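Putative curved DNA-binding protein (PDB 4IPA) is an Arx1 protein of a thermophilic fungus, with a methionine aminopeptidase-like fold, that probably serves in ribosome biogenesis and may bind DNA. Local coordinates at residues A[46-49]-A[50-53]; A[144-147]-A[148-152]; A[167-171]-A[172-176]. One frame throughout, in Å; residues are numbered along the deposited sequence.

Interaction 1: A[46-49]-A[50-53]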
ATOM      1  N   LEU A  46     -15.156   6.278   9.490  1.00 23.20           N
ATOM      2  CA  LEU A  46     -15.687   7.482   8.856  1.00 25.24           C
ATOM      3  C   LEU A  46     -16.184   7.224   7.436  1.00 27.56           C
ATOM      4  O   LEU A  46     -16.909   8.051   6.884  1.00 25.72           O
ATOM      5  CB  LEU A  46     -14.653   8.620   8.849  1.00 18.26           C
ATOM      6  CG  LEU A  46     -14.069   9.032  10.211  1.00 24.07           C
ATOM      7  CD1 LEU A  46     -12.985  10.109  10.055  1.00 18.51           C
ATOM      8  CD2 LEU A  46     -15.163   9.507  11.159  1.00 22.31           C
ATOM      9  N   CYS A  47     -15.804   6.089   6.841  1.00 25.10           N
ATOM     10  CA  CYS A  47     -16.129   5.844   5.434  1.00 24.91           C
ATOM     11  C   CYS A  47     -17.539   5.296   5.220  1.00 25.59           C
ATOM     12  O   CYS A  47     -17.717   4.189   4.712  1.00 26.91           O
ATOM     13  CB  CYS A  47     -15.090   4.934   4.769  1.00 23.88           C
ATOM     14  SG  CYS A  47     -13.441   5.665   4.694  1.00 24.91           S
ATOM     15  N   VAL A  48     -18.531   6.089   5.605  1.00 23.51           N
ATOM     16  CA  VAL A  48     -19.926   5.728   5.413  1.00 27.38           C
ATOM     17  C   VAL A  48     -20.488   6.432   4.168  1.00 25.56           C
ATOM     18  O   VAL A  48     -19.972   7.469   3.744  1.00 22.15           O
ATOM     19  CB  VAL A  48     -20.764   6.081   6.661  1.00 27.96           C
ATOM     20  CG1 VAL A  48     -20.142   5.469   7.921  1.00 26.60           C
ATOM     21  CG2 VAL A  48     -20.879   7.584   6.820  1.00 27.25           C
ATOM     22  N   PRO A  49     -21.540   5.863   3.568  1.00 24.89           N
ATOM     23  CA  PRO A  49     -22.150   6.505   2.399  1.00 26.52           C
ATOM     24  C   PRO A  49     -22.517   7.952   2.705  1.00 26.82           C
ATOM     25  O   PRO A  49     -23.067   8.221   3.779  1.00 25.39           O
ATOM     26  CB  PRO A  49     -23.407   5.671   2.174  1.00 25.02           C
ATOM     27  CG  PRO A  49     -23.018   4.309   2.678  1.00 26.97           C
ATOM     28  CD  PRO A  49     -22.211   4.598   3.912  1.00 25.84           C
ATOM     29  N   GLY A  50     -22.192   8.868   1.794  1.00 23.44           N
ATOM     30  CA  GLY A  50     -22.517  10.275   1.974  1.00 21.38           C
ATOM     31  C   GLY A  50     -21.370  11.116   2.520  1.00 27.61           C
ATOM     32  O   GLY A  50     -21.372  12.349   2.378  1.00 24.69           O
ATOM     33  N   ALA A  51     -20.389  10.469   3.149  1.00 22.67           N
ATOM     34  CA  ALA A  51     -19.240  11.208   3.681  1.00 25.33           C
ATOM     35  C   ALA A  51     -18.412  11.773   2.537  1.00 21.23           C
ATOM     36  O   ALA A  51     -18.232  11.122   1.517  1.00 20.19           O
ATOM     37  CB  ALA A  51     -18.366  10.328   4.587  1.00 23.41           C
ATOM     38  N   LYS A  52     -17.922  12.990   2.733  1.00 21.83           N
ATOM     39  CA  LYS A  52     -17.051  13.645   1.779  1.00 23.98           C
ATOM     40  C   LYS A  52     -15.617  13.155   1.952  1.00 23.72           C
ATOM     41  O   LYS A  52     -15.043  13.254   3.040  1.00 23.16           O
ATOM     42  CB  LYS A  52     -17.105  15.158   1.995  1.00 27.71           C
ATOM     43  CG  LYS A  52     -18.502  15.738   1.935  1.00 33.41           C
ATOM     44  CD  LYS A  52     -18.560  17.133   2.533  1.00 38.82           C
ATOM     45  CE  LYS A  52     -17.697  18.113   1.751  1.00 44.33           C
ATOM     46  NZ  LYS A  52     -17.687  19.459   2.397  1.00 46.94           N
ATOM     47  N   ILE A  53     -15.035  12.654   0.869  1.00 19.95           N
ATOM     48  CA  ILE A  53     -13.666  12.173   0.897  1.00 20.12           C
ATOM     49  C   ILE A  53     -12.672  13.176   1.490  1.00 22.76           C
ATOM     50  O   ILE A  53     -11.792  12.786   2.267  1.00 21.78           O
ATOM     51  CB  ILE A  53     -13.201  11.706  -0.509  1.00 23.40           C
ATOM     52  CG1 ILE A  53     -13.969  10.449  -0.909  1.00 22.63           C
ATOM     53  CG2 ILE A  53     -11.715  11.392  -0.517  1.00 17.82           C
ATOM     54  CD1 ILE A  53     -13.597   9.905  -2.278  1.00 23.68           C
TER
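Val48 and Ala51 close a type II beta turn, with Pro49 and Gly50 at its two corners, in the loop that joins helix 23-46 to helix 53-69 of the M24-family fold. One hydrogen bond holds the turn: Ala51 N donates its N-H to Val48 O at 3.1 Å. The N-H points nearly straight at the oxygen (163°), although the nitrogen is tilted 30° from the carbonyl plane. A weak backbone bond from Val48 N to Leu46 O spans the inverse gamma turn centred on Cys47, so two tight turns follow one another as the chain leaves the first helix. The residues suit the two corners. Pro49 fixes phi at -54°, as the first corner requires, while Gly50 takes the positive phi of the second, where a CB would collide with Pro49 O. Gly50 and Ala51 also form backbone hydrogen bonds with Ile110, joining the second half of the turn to the loop that carries Ile110.

Apolar contact across the turn is light. Val48 CG2, set between its own backbone N and carbonyl carbon, faces Ala51 CB at 4.3 Å. Ala51 directs its methyl group back toward the preceding arm and also touches Ile56 of the following helix, against which Leu46 and Cys47 pack as well. That helix opens just beyond, with Lys52 as its N-cap residue. The methyl group sits over the polar inner side of the bend: Ala51 CB lies 3.4 Å from Val48 O and 3.5 Å from Leu46 O.

Interaction 2: A[144-147]-A[148-152]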
ATOM      1  N   ASP A 144     -23.377  -7.426   6.886  1.00 45.83           N
ATOM      2  CA  ASP A 144     -21.934  -7.606   6.753  1.00 45.36           C
ATOM      3  C   ASP A 144     -21.569  -8.376   5.489  1.00 40.58           C
ATOM      4  O   ASP A 144     -20.463  -8.239   4.961  1.00 42.21           O
ATOM      5  CB  ASP A 144     -21.381  -8.326   7.985  1.00 49.98           C
ATOM      6  CG  ASP A 144     -21.282  -7.416   9.196  1.00 56.81           C
ATOM      7  OD1 ASP A 144     -20.871  -6.246   9.024  1.00 58.71           O
ATOM      8  OD2 ASP A 144     -21.621  -7.866  10.315  1.00 58.81           O
ATOM      9  N   VAL A 145     -22.516  -9.165   4.998  1.00 33.08           N
ATOM     10  CA  VAL A 145     -22.267 -10.087   3.896  1.00 33.12           C
ATOM     11  C   VAL A 145     -21.879  -9.411   2.576  1.00 31.77           C
ATOM     12  O   VAL A 145     -22.420  -8.374   2.201  1.00 32.90           O
ATOM     13  CB  VAL A 145     -23.464 -11.038   3.676  1.00 33.35           C
ATOM     14  CG1 VAL A 145     -23.335 -11.784   2.357  1.00 37.52           C
ATOM     15  CG2 VAL A 145     -23.565 -12.018   4.833  1.00 46.23           C
ATOM     16  N   ILE A 146     -20.920 -10.021   1.889  1.00 30.00           N
ATOM     17  CA  ILE A 146     -20.494  -9.586   0.578  1.00 25.55           C
ATOM     18  C   ILE A 146     -20.762 -10.723  -0.385  1.00 26.20           C
ATOM     19  O   ILE A 146     -20.413 -11.871  -0.122  1.00 23.79           O
ATOM     20  CB  ILE A 146     -19.022  -9.234   0.586  1.00 23.24           C
ATOM     21  CG1 ILE A 146     -18.766  -8.164   1.644  1.00 25.67           C
ATOM     22  CG2 ILE A 146     -18.586  -8.745  -0.787  1.00 22.38           C
ATOM     23  CD1 ILE A 146     -17.381  -8.201   2.227  1.00 32.28           C
ATOM     24  N   GLU A 147     -21.414 -10.417  -1.495  1.00 27.25           N
ATOM     25  CA  GLU A 147     -21.807 -11.469  -2.418  1.00 28.16           C
ATOM     26  C   GLU A 147     -21.511 -11.070  -3.852  1.00 26.71           C
ATOM     27  O   GLU A 147     -20.873 -10.037  -4.100  1.00 27.04           O
ATOM     28  CB  GLU A 147     -23.294 -11.810  -2.234  1.00 28.90           C
ATOM     29  CG  GLU A 147     -24.153 -10.599  -1.926  1.00 32.87           C
ATOM     30  CD  GLU A 147     -25.519 -10.948  -1.326  1.00 45.51           C
ATOM     31  OE1 GLU A 147     -25.892 -12.142  -1.299  1.00 46.62           O
ATOM     32  OE2 GLU A 147     -26.220 -10.016  -0.875  1.00 43.79           O
ATOM     33  N   GLY A 148     -21.971 -11.900  -4.788  1.00 26.88           N
ATOM     34  CA  GLY A 148     -21.818 -11.637  -6.209  1.00 22.90           C
ATOM     35  C   GLY A 148     -20.363 -11.585  -6.637  1.00 24.64           C
ATOM     36  O   GLY A 148     -19.502 -12.211  -6.026  1.00 19.04           O
ATOM     37  N   ARG A 149     -20.084 -10.820  -7.686  1.00 25.36           N
ATOM     38  CA  ARG A 149     -18.727 -10.742  -8.207  1.00 22.74           C
ATOM     39  C   ARG A 149     -17.869  -9.892  -7.273  1.00 27.88           C
ATOM     40  O   ARG A 149     -16.637  -9.954  -7.320  1.00 22.55           O
ATOM     41  CB  ARG A 149     -18.725 -10.183  -9.622  1.00 20.02           C
ATOM     42  CG  ARG A 149     -19.558 -11.006 -10.582  1.00 23.20           C
ATOM     43  CD  ARG A 149     -18.782 -12.212 -11.088  1.00 22.11           C
ATOM     44  NE  ARG A 149     -17.723 -11.795 -12.006  1.00 22.05           N
ATOM     45  CZ  ARG A 149     -16.440 -12.079 -11.835  1.00 23.38           C
ATOM     46  NH1 ARG A 149     -16.060 -12.790 -10.782  1.00 22.79           N
ATOM     47  NH2 ARG A 149     -15.543 -11.663 -12.716  1.00 20.08           N
ATOM     48  N   GLN A 150     -18.526  -9.119  -6.408  1.00 24.56           N
ATOM     49  CA  GLN A 150     -17.805  -8.327  -5.424  1.00 23.52           C
ATOM     50  C   GLN A 150     -17.116  -9.228  -4.406  1.00 22.90           C
ATOM     51  O   GLN A 150     -16.003  -8.943  -3.939  1.00 21.36           O
ATOM     52  CB  GLN A 150     -18.737  -7.343  -4.723  1.00 25.65           C
ATOM     53  CG  GLN A 150     -18.023  -6.527  -3.677  1.00 30.20           C
ATOM     54  CD  GLN A 150     -18.199  -5.033  -3.876  1.00 35.67           C
ATOM     55  OE1 GLN A 150     -17.764  -4.471  -4.892  1.00 38.17           O
ATOM     56  NE2 GLN A 150     -18.843  -4.376  -2.902  1.00 28.52           N
ATOM     57  N   ALA A 151     -17.775 -10.330  -4.071  1.00 23.81           N
ATOM     58  CA  ALA A 151     -17.161 -11.335  -3.214  1.00 22.43           C
ATOM     59  C   ALA A 151     -15.947 -11.956  -3.914  1.00 20.98           C
ATOM     60  O   ALA A 151     -14.915 -12.206  -3.276  1.00 22.40           O
ATOM     61  CB  ALA A 151     -18.181 -12.405  -2.810  1.00 20.97           C
ATOM     62  N   ASP A 152     -16.058 -12.185  -5.222  1.00 17.08           N
ATOM     63  CA  ASP A 152     -14.947 -12.747  -5.986  1.00 18.66           C
ATOM     64  C   ASP A 152     -13.729 -11.817  -5.996  1.00 20.46           C
ATOM     65  O   ASP A 152     -12.597 -12.270  -5.845  1.00 15.16           O
ATOM     66  CB  ASP A 152     -15.364 -13.030  -7.428  1.00 20.48           C
ATOM     67  CG  ASP A 152     -16.386 -14.156  -7.541  1.00 25.07           C
ATOM     68  OD1 ASP A 152     -16.411 -15.031  -6.645  1.00 22.48           O
ATOM     69  OD2 ASP A 152     -17.154 -14.161  -8.533  1.00 23.11           O
TER
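Ile146 and Glu147 meet Gln150 and Ala151 in a local contact at the start of helix 148-167, where the loop after strand 127-136 turns into the helix at the surface of the M24-family fold. The bond across it is of the helical i to i+4 kind. Ala151 N donates to Glu147 O at 3.1 Å, but from well above the carbonyl plane, 64° out of it, and a weak bond from Ala151 N to Gly148 O accompanies it. Gly148 makes the change of direction with a positive phi, at which a CB would run into Glu147 O.

Ile146 supplies the apolar part. Its CG2, anti to the backbone N, reaches over the first turn to Gln150 CG at 3.7 Å and to Ala151 CB at 4.2 Å. Val136 and Phe370 continue this patch. Beyond the CG that touches Ile146, the Gln150 chain bends at chi2 (126°), with its NE2 bonding to Gly113 O.

On the helix itself Arg149 and Asp152, three residues apart, form a salt bridge. Arg149 NH1 also bonds to Tyr207 O, and NH2 to Asp208 O, while Asp152 OD1 is held by Thr372 OG1. The arginine NH1 meets Asp152 OD2 at 2.9 Å on the anti side of the carboxylate, 23° out of the carboxylate plane, with the oxygen almost exactly in the guanidinium plane.

Interaction 3: A[167-171]-A[172-176]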
ATOM      1  N   LEU A 167       5.370 -16.631  -1.038  1.00 20.93           N
ATOM      2  CA  LEU A 167       6.393 -16.660  -2.078  1.00 19.53           C
ATOM      3  C   LEU A 167       7.594 -15.818  -1.676  1.00 23.50           C
ATOM      4  O   LEU A 167       8.635 -15.853  -2.341  1.00 24.31           O
ATOM      5  CB  LEU A 167       5.834 -16.164  -3.414  1.00 21.54           C
ATOM      6  CG  LEU A 167       4.774 -17.085  -4.029  1.00 26.15           C
ATOM      7  CD1 LEU A 167       4.201 -16.532  -5.333  1.00 21.03           C
ATOM      8  CD2 LEU A 167       5.391 -18.455  -4.258  1.00 29.99           C
ATOM      9  N   MET A 168       7.454 -15.063  -0.587  1.00 19.98           N
ATOM     10  CA  MET A 168       8.512 -14.147  -0.172  1.00 21.41           C
ATOM     11  C   MET A 168       9.400 -14.715   0.937  1.00 19.14           C
ATOM     12  O   MET A 168      10.467 -14.180   1.226  1.00 20.43           O
ATOM     13  CB  MET A 168       7.933 -12.787   0.240  1.00 18.99           C
ATOM     14  CG  MET A 168       7.319 -11.976  -0.913  1.00 20.57           C
ATOM     15  SD  MET A 168       6.744 -10.342  -0.362  1.00 20.82           S
ATOM     16  CE  MET A 168       8.289  -9.419  -0.235  1.00 16.33           C
ATOM     17  N   VAL A 169       8.949 -15.783   1.572  1.00 20.91           N
ATOM     18  CA  VAL A 169       9.785 -16.501   2.516  1.00 21.25           C
ATOM     19  C   VAL A 169      10.999 -17.051   1.761  1.00 21.14           C
ATOM     20  O   VAL A 169      10.842 -17.791   0.794  1.00 22.37           O
ATOM     21  CB  VAL A 169       8.996 -17.634   3.193  1.00 17.56           C
ATOM     22  CG1 VAL A 169       9.877 -18.358   4.224  1.00 22.75           C
ATOM     23  CG2 VAL A 169       7.765 -17.054   3.871  1.00 15.95           C
ATOM     24  N   PRO A 170      12.213 -16.635   2.161  1.00 19.57           N
ATOM     25  CA  PRO A 170      13.454 -17.142   1.563  1.00 23.38           C
ATOM     26  C   PRO A 170      13.470 -18.667   1.608  1.00 26.97           C
ATOM     27  O   PRO A 170      13.070 -19.252   2.617  1.00 24.76           O
ATOM     28  CB  PRO A 170      14.535 -16.572   2.476  1.00 21.23           C
ATOM     29  CG  PRO A 170      13.944 -15.294   2.959  1.00 23.48           C
ATOM     30  CD  PRO A 170      12.471 -15.572   3.145  1.00 18.62           C
ATOM     31  N   PRO A 171      13.903 -19.305   0.514  1.00 29.09           N
ATOM     32  CA  PRO A 171      13.815 -20.762   0.379  1.00 29.98           C
ATOM     33  C   PRO A 171      14.416 -21.489   1.575  1.00 28.80           C
ATOM     34  O   PRO A 171      15.539 -21.197   1.980  1.00 28.77           O
ATOM     35  CB  PRO A 171      14.633 -21.038  -0.885  1.00 31.43           C
ATOM     36  CG  PRO A 171      14.477 -19.781  -1.692  1.00 34.32           C
ATOM     37  CD  PRO A 171      14.503 -18.673  -0.678  1.00 29.74           C
ATOM     38  N   GLY A 172      13.652 -22.404   2.153  1.00 26.67           N
ATOM     39  CA  GLY A 172      14.166 -23.277   3.191  1.00 31.42           C
ATOM     40  C   GLY A 172      14.132 -22.749   4.615  1.00 32.70           C
ATOM     41  O   GLY A 172      14.339 -23.509   5.565  1.00 27.91           O
ATOM     42  N   LEU A 173      13.868 -21.457   4.771  1.00 27.54           N
ATOM     43  CA  LEU A 173      13.858 -20.834   6.091  1.00 27.43           C
ATOM     44  C   LEU A 173      12.939 -21.567   7.073  1.00 28.19           C
ATOM     45  O   LEU A 173      13.247 -21.702   8.255  1.00 29.56           O
ATOM     46  CB  LEU A 173      13.453 -19.362   5.980  1.00 23.37           C
ATOM     47  CG  LEU A 173      13.615 -18.527   7.250  1.00 31.91           C
ATOM     48  CD1 LEU A 173      15.107 -18.386   7.615  1.00 32.77           C
ATOM     49  CD2 LEU A 173      12.940 -17.152   7.102  1.00 26.69           C
ATOM     50  N   LEU A 174      11.807 -22.054   6.586  1.00 27.52           N
ATOM     51  CA  LEU A 174      10.845 -22.693   7.473  1.00 28.80           C
ATOM     52  C   LEU A 174      10.629 -24.180   7.143  1.00 28.84           C
ATOM     53  O   LEU A 174       9.713 -24.806   7.664  1.00 25.88           O
ATOM     54  CB  LEU A 174       9.515 -21.927   7.452  1.00 28.35           C
ATOM     55  CG  LEU A 174       9.579 -20.394   7.623  1.00 32.80           C
ATOM     56  CD1 LEU A 174       8.270 -19.711   7.155  1.00 26.55           C
ATOM     57  CD2 LEU A 174       9.951 -19.965   9.058  1.00 27.48           C
ATOM     58  N   ALA A 175      11.477 -24.736   6.280  1.00 30.06           N
ATOM     59  CA  ALA A 175      11.374 -26.145   5.903  1.00 33.60           C
ATOM     60  C   ALA A 175      11.408 -27.041   7.133  1.00 33.27           C
ATOM     61  O   ALA A 175      12.157 -26.792   8.083  1.00 30.42           O
ATOM     62  CB  ALA A 175      12.486 -26.534   4.945  1.00 28.15           C
ATOM     63  N   THR A 176      10.586 -28.080   7.113  1.00 29.57           N
ATOM     64  CA  THR A 176      10.559 -29.050   8.198  1.00 35.55           C
ATOM     65  C   THR A 176      10.961 -30.425   7.665  1.00 34.17           C
ATOM     66  O   THR A 176      11.182 -30.594   6.466  1.00 36.78           O
ATOM     67  CB  THR A 176       9.156 -29.119   8.853  1.00 37.79           C
ATOM     68  OG1 THR A 176       8.193 -29.573   7.894  1.00 39.70           O
ATOM     69  CG2 THR A 176       8.737 -27.742   9.352  1.00 37.19           C
TER
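The peptide carbonyl of Pro170 is the flat group through which the two halves of this loop are bonded: Leu173 N approaches its oxygen at 3.2 Å, from a position tilted 28° from the carbonyl plane. The N-H runs nearly straight to the acceptor (164°). The puckered ring of Pro170 comes within 4.3 Å of Leu173 CD2 through its CD, a light apolar touch. In the second ring, Pro171 CB points away overall yet still lies 3.5 Å from Gly172 N, and the residue also packs on Pro190.

Val169 provides the apolar centre. Its CG1, anti to the backbone N (chi1 -178°), is carried forward across the loop and meets Leu174 CD1 at 3.6 Å. The two side chains cross at about a right angle, so the valine methyl rests against CD1, with Leu174 CG just behind it at 4.0 Å, rather than lying alongside the whole chain. The same CG1 lies 4.1 Å from Leu173 CB, so this one methyl touches two successive leucines. Leu173 CB in turn stands 3.4 Å from Pro170 O, the very oxygen that accepts its own backbone N-H. Outside the loop, Val169 also touches Ile356 of strand 355-360, Leu173 leans on Val247 and Leu174 on Lys391.

The backbone bends twice in succession. A type II turn runs from Pro170 to Leu173, with Pro171 and Gly172 at its corners; Gly172 has a positive phi, and a CB there would strike Pro171 O. A type I turn follows from Gly172 to Ala175, closed by Ala175 N bonding to Gly172 O at 3.2 Å. Overlapping beta turns, the first opening on a proline pair, thus form the connection from helix 148-167 toward helix 179-186.

Overall arrangement
From the N terminus the three contacts come in series, none nested in or crossing another. Interaction 1 forms the turn in the loop between helices 23-46 and 53-69. After strands 115-124 and 127-136, interaction 2 starts helix 148-167; its centre is about 20 Å from that of interaction 1, with nearest atoms about 11 Å apart. That helix then carries the chain to interaction 3 at its C-terminal end, which turns it toward helix 179-186. Interactions 2 and 3 therefore flank one helix, with centres about 33 Å apart. Interactions 1 and 3, about 42 Å apart between centres, lie on opposite sides of the chain's centre.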